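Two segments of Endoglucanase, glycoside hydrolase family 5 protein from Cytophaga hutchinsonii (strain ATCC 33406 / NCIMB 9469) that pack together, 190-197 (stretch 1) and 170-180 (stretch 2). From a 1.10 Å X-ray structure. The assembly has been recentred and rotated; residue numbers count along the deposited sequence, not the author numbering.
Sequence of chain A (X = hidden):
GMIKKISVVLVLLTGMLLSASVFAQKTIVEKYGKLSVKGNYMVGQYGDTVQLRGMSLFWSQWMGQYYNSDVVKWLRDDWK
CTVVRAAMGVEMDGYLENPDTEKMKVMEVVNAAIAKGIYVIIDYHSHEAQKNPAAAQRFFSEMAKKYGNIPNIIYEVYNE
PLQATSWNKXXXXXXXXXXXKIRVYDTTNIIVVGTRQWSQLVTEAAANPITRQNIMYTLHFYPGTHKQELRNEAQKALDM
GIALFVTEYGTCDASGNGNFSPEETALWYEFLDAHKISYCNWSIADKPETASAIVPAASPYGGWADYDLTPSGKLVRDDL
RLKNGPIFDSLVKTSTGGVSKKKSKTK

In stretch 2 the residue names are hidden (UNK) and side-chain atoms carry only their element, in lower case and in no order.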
# COMPACT_ATOMS: atom_id res chain seq x y z
N ILE A 190 5.13 4.26 10.46
CA ILE A 190 3.79 4.67 10.07
C ILE A 190 2.84 3.48 10.07
O ILE A 190 3.17 2.37 9.62
CB ILE A 190 3.85 5.36 8.70
CG1 ILE A 190 4.58 6.71 8.84
CG2 ILE A 190 2.44 5.56 8.12
CD1 ILE A 190 4.80 7.45 7.56
N ILE A 191 1.62 3.74 10.53
CA ILE A 191 0.51 2.80 10.47
C ILE A 191 -0.61 3.45 9.67
O ILE A 191 -1.02 4.57 9.98
CB ILE A 191 0.03 2.41 11.88
CG1 ILE A 191 1.17 1.82 12.71
CG2 ILE A 191 -1.14 1.45 11.78
CD1 ILE A 191 0.84 1.69 14.19
N VAL A 192 -1.09 2.74 8.64
CA VAL A 192 -2.12 3.24 7.73
C VAL A 192 -3.40 2.46 8.02
O VAL A 192 -3.38 1.22 8.06
CB VAL A 192 -1.72 3.07 6.25
CG1 VAL A 192 -2.75 3.75 5.35
CG2 VAL A 192 -0.30 3.59 5.98
N VAL A 193 -4.51 3.18 8.19
CA VAL A 193 -5.78 2.60 8.61
C VAL A 193 -6.84 2.78 7.53
O VAL A 193 -7.12 3.91 7.09
CB VAL A 193 -6.26 3.24 9.93
CG1 VAL A 193 -7.58 2.60 10.37
CG2 VAL A 193 -5.20 3.13 11.02
N GLY A 194 -7.47 1.66 7.14
CA GLY A 194 -8.51 1.66 6.14
C GLY A 194 -9.77 2.37 6.57
O GLY A 194 -10.01 2.62 7.75
N THR A 195 -10.59 2.71 5.57
CA THR A 195 -11.79 3.51 5.78
C THR A 195 -13.01 2.83 5.15
O THR A 195 -12.91 1.87 4.38
CB THR A 195 -11.55 4.97 5.30
OG1 THR A 195 -11.22 4.99 3.90
CG2 THR A 195 -10.44 5.65 6.12
N ARG A 196 -14.20 3.32 5.52
CA ARG A 196 -15.43 2.67 5.09
C ARG A 196 -15.58 2.71 3.56
O ARG A 196 -15.06 3.61 2.87
CB ARG A 196 -16.64 3.31 5.78
CG ARG A 196 -17.96 2.58 5.57
CD ARG A 196 -19.04 3.05 6.51
NE ARG A 196 -19.56 4.37 6.19
CZ ARG A 196 -20.57 4.62 5.37
NH1 ARG A 196 -21.16 3.63 4.69
NH2 ARG A 196 -21.00 5.86 5.21
N GLN A 197 -16.31 1.73 3.04
CA GLN A 197 -16.67 1.67 1.62
C GLN A 197 -15.43 1.47 0.76
O GLN A 197 -15.10 2.27 -0.13
CB GLN A 197 -17.49 2.89 1.22
CG GLN A 197 -18.15 2.81 -0.14
CD GLN A 197 -19.09 3.96 -0.34
OE1 GLN A 197 -20.18 3.99 0.22
NE2 GLN A 197 -18.68 4.94 -1.12
N UNK A 170 -16.75 0.12 14.34
CA UNK A 170 -16.03 -1.09 13.92
C UNK A 170 -14.57 -0.82 13.61
O UNK A 170 -13.69 -1.46 14.20
c UNK A 170 -18.09 -2.15 12.90
o UNK A 170 -18.34 -2.78 13.94
c UNK A 170 -16.68 -1.72 12.68
o UNK A 170 -18.93 -1.87 12.01
N UNK A 171 -14.28 0.08 12.67
CA UNK A 171 -12.92 0.22 12.18
C UNK A 171 -12.02 0.84 13.24
O UNK A 171 -10.92 0.34 13.52
c UNK A 171 -14.02 1.50 8.63
c UNK A 171 -13.80 0.52 9.79
c UNK A 171 -11.41 1.10 10.39
c UNK A 171 -12.86 1.05 10.88
N UNK A 172 -12.44 1.98 13.78
CA UNK A 172 -11.57 2.71 14.70
C UNK A 172 -11.22 1.88 15.93
O UNK A 172 -10.03 1.79 16.27
c UNK A 172 -12.15 4.09 15.05
n UNK A 172 -11.13 8.26 17.65
c UNK A 172 -10.63 7.17 16.81
c UNK A 172 -11.72 6.31 16.22
c UNK A 172 -11.16 4.95 15.81
N UNK A 173 -12.18 1.25 16.63
CA UNK A 173 -11.80 0.42 17.79
C UNK A 173 -10.90 -0.74 17.41
O UNK A 173 -9.96 -1.05 18.15
c UNK A 173 -13.65 1.38 16.51
c UNK A 173 -14.14 0.94 17.85
c UNK A 173 -13.15 -0.03 18.36
N UNK A 174 -11.16 -1.40 16.28
CA UNK A 174 -10.27 -2.46 15.81
C UNK A 174 -8.86 -1.91 15.62
O UNK A 174 -7.87 -2.50 16.09
o UNK A 174 -6.60 -5.74 11.77
c UNK A 174 -8.95 -3.12 12.77
c UNK A 174 -7.62 -5.07 12.41
c UNK A 174 -10.79 -3.06 14.50
c UNK A 174 -9.69 -3.77 13.74
c UNK A 174 -7.93 -3.76 12.10
c UNK A 174 -9.36 -5.09 14.03
c UNK A 174 -8.33 -5.74 13.36
N UNK A 175 -8.75 -0.78 14.92
CA UNK A 175 -7.43 -0.24 14.59
C UNK A 175 -6.68 0.19 15.83
O UNK A 175 -5.47 -0.02 15.94
c UNK A 175 -7.56 0.93 13.61
N UNK A 176 -7.38 0.81 16.77
CA UNK A 176 -6.74 1.23 18.01
C UNK A 176 -6.14 0.04 18.76
O UNK A 176 -5.05 0.14 19.33
c UNK A 176 -7.73 2.02 18.86
o UNK A 176 -10.04 3.55 19.47
o UNK A 176 -8.94 5.41 19.03
c UNK A 176 -9.06 4.17 18.98
c UNK A 176 -7.98 3.41 18.28
N UNK A 177 -6.85 -1.09 18.79
CA UNK A 177 -6.31 -2.27 19.45
C UNK A 177 -5.05 -2.79 18.78
O UNK A 177 -4.10 -3.19 19.45
N UNK A 178 -5.03 -2.79 17.45
CA UNK A 178 -3.84 -3.24 16.72
C UNK A 178 -2.69 -2.24 16.87
O UNK A 178 -1.53 -2.63 17.05
c UNK A 178 -4.18 -3.53 15.24
c UNK A 178 -5.19 -4.67 15.13
c UNK A 178 -2.91 -3.89 14.47
N UNK A 179 -2.99 -0.95 16.79
CA UNK A 179 -1.95 0.07 16.96
C UNK A 179 -1.25 -0.09 18.31
O UNK A 179 -0.02 -0.01 18.40
c UNK A 179 -2.96 1.70 15.31
c UNK A 179 -2.55 1.48 16.78
c UNK A 179 -1.56 2.56 17.21
c UNK A 179 -3.89 2.88 15.13
N UNK A 180 -2.03 -0.28 19.38
CA UNK A 180 -1.41 -0.45 20.69
C UNK A 180 -0.44 -1.62 20.68
O UNK A 180 0.66 -1.54 21.24
c UNK A 180 -2.50 -0.65 21.75
o UNK A 180 -3.30 0.54 21.81
c UNK A 180 -1.89 -0.91 23.12

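Position 170 carries two carbons, the second bearing two oxygens, and nothing of stretch 1 lies near it. This is Asp170, whose carboxylate is partly exposed and finds a hydrogen-bond partner elsewhere in the structure. At position 171 four carbons fork at the first, one arm two carbons long. They lie against Val193, Gly194, Thr195 and Arg196, and no heteroatom is present: Ile171. Its CG2 comes 3.4 Å from Gly194 O and 4.1 Å from Val193 CG1, while CD1 reaches to 3.6 Å from Arg196 N. A branched aliphatic chain can thus cover the end of the strand and the loop after it.

Position 172 has four carbons in a row ending in nitrogen, so it is Lys172; its end leads away from stretch 1, as suits a charged group. Position 173 has three carbons closing a ring onto the backbone N, which defines Pro173. That nitrogen has no hydrogen to give to the preceding turn, and the helix kinks here. At 174 one carbon leads to a six-carbon ring bearing an oxygen: Tyr174, buried but out of contact with stretch 1, with OH hydrogen-bonded elsewhere in the structure.

Position 175 shows one carbon, a CB 3.6 Å from Val193 CG1, and nothing beyond it: Ala175. The small side chain suits the close backbones, with CA of Ala175 6.8 Å from CA of Val193. Position 176 has three carbons, the third with two oxygens: Glu176. It points away, and its OE2 makes a long salt bridge of 3.9 Å with Lys172 NZ, one helical turn back. Position 177 has no side-chain atoms and is Gly177; out of reach of the strand, it needs no side chain for this contact, so glycine costs the packing nothing.

At 178 one carbon carries two more, giving Val178, a buried apolar residue whose CA-to-CB bond points toward stretch 1 but whose methyls stop short of contact. Position 179 repeats the forked four-carbon pattern and touches Ile191 and Val193, hence Ile179. Its CG2 lies 4.0 Å from Ile191 CD1, and its CD1 4.3 Å from Val193 CG2. Position 180, one carbon carrying an oxygen and a carbon, is Thr180, pointing away; its small polar side chain suits an exposed position.

The contact works by matching periods. The helix runs nearly antiparallel to the strand, at 165°, and offers residues 171, 175 and 179 at four-residue spacing; alternate strand residues Ile191 and Val193 face them. No hydrogen bond crosses, so the fit rests on apolar packing. Its cost is Gly194 O, buried without a partner.

Stretch 2, residues 170-180: DIKPYAEGVIT
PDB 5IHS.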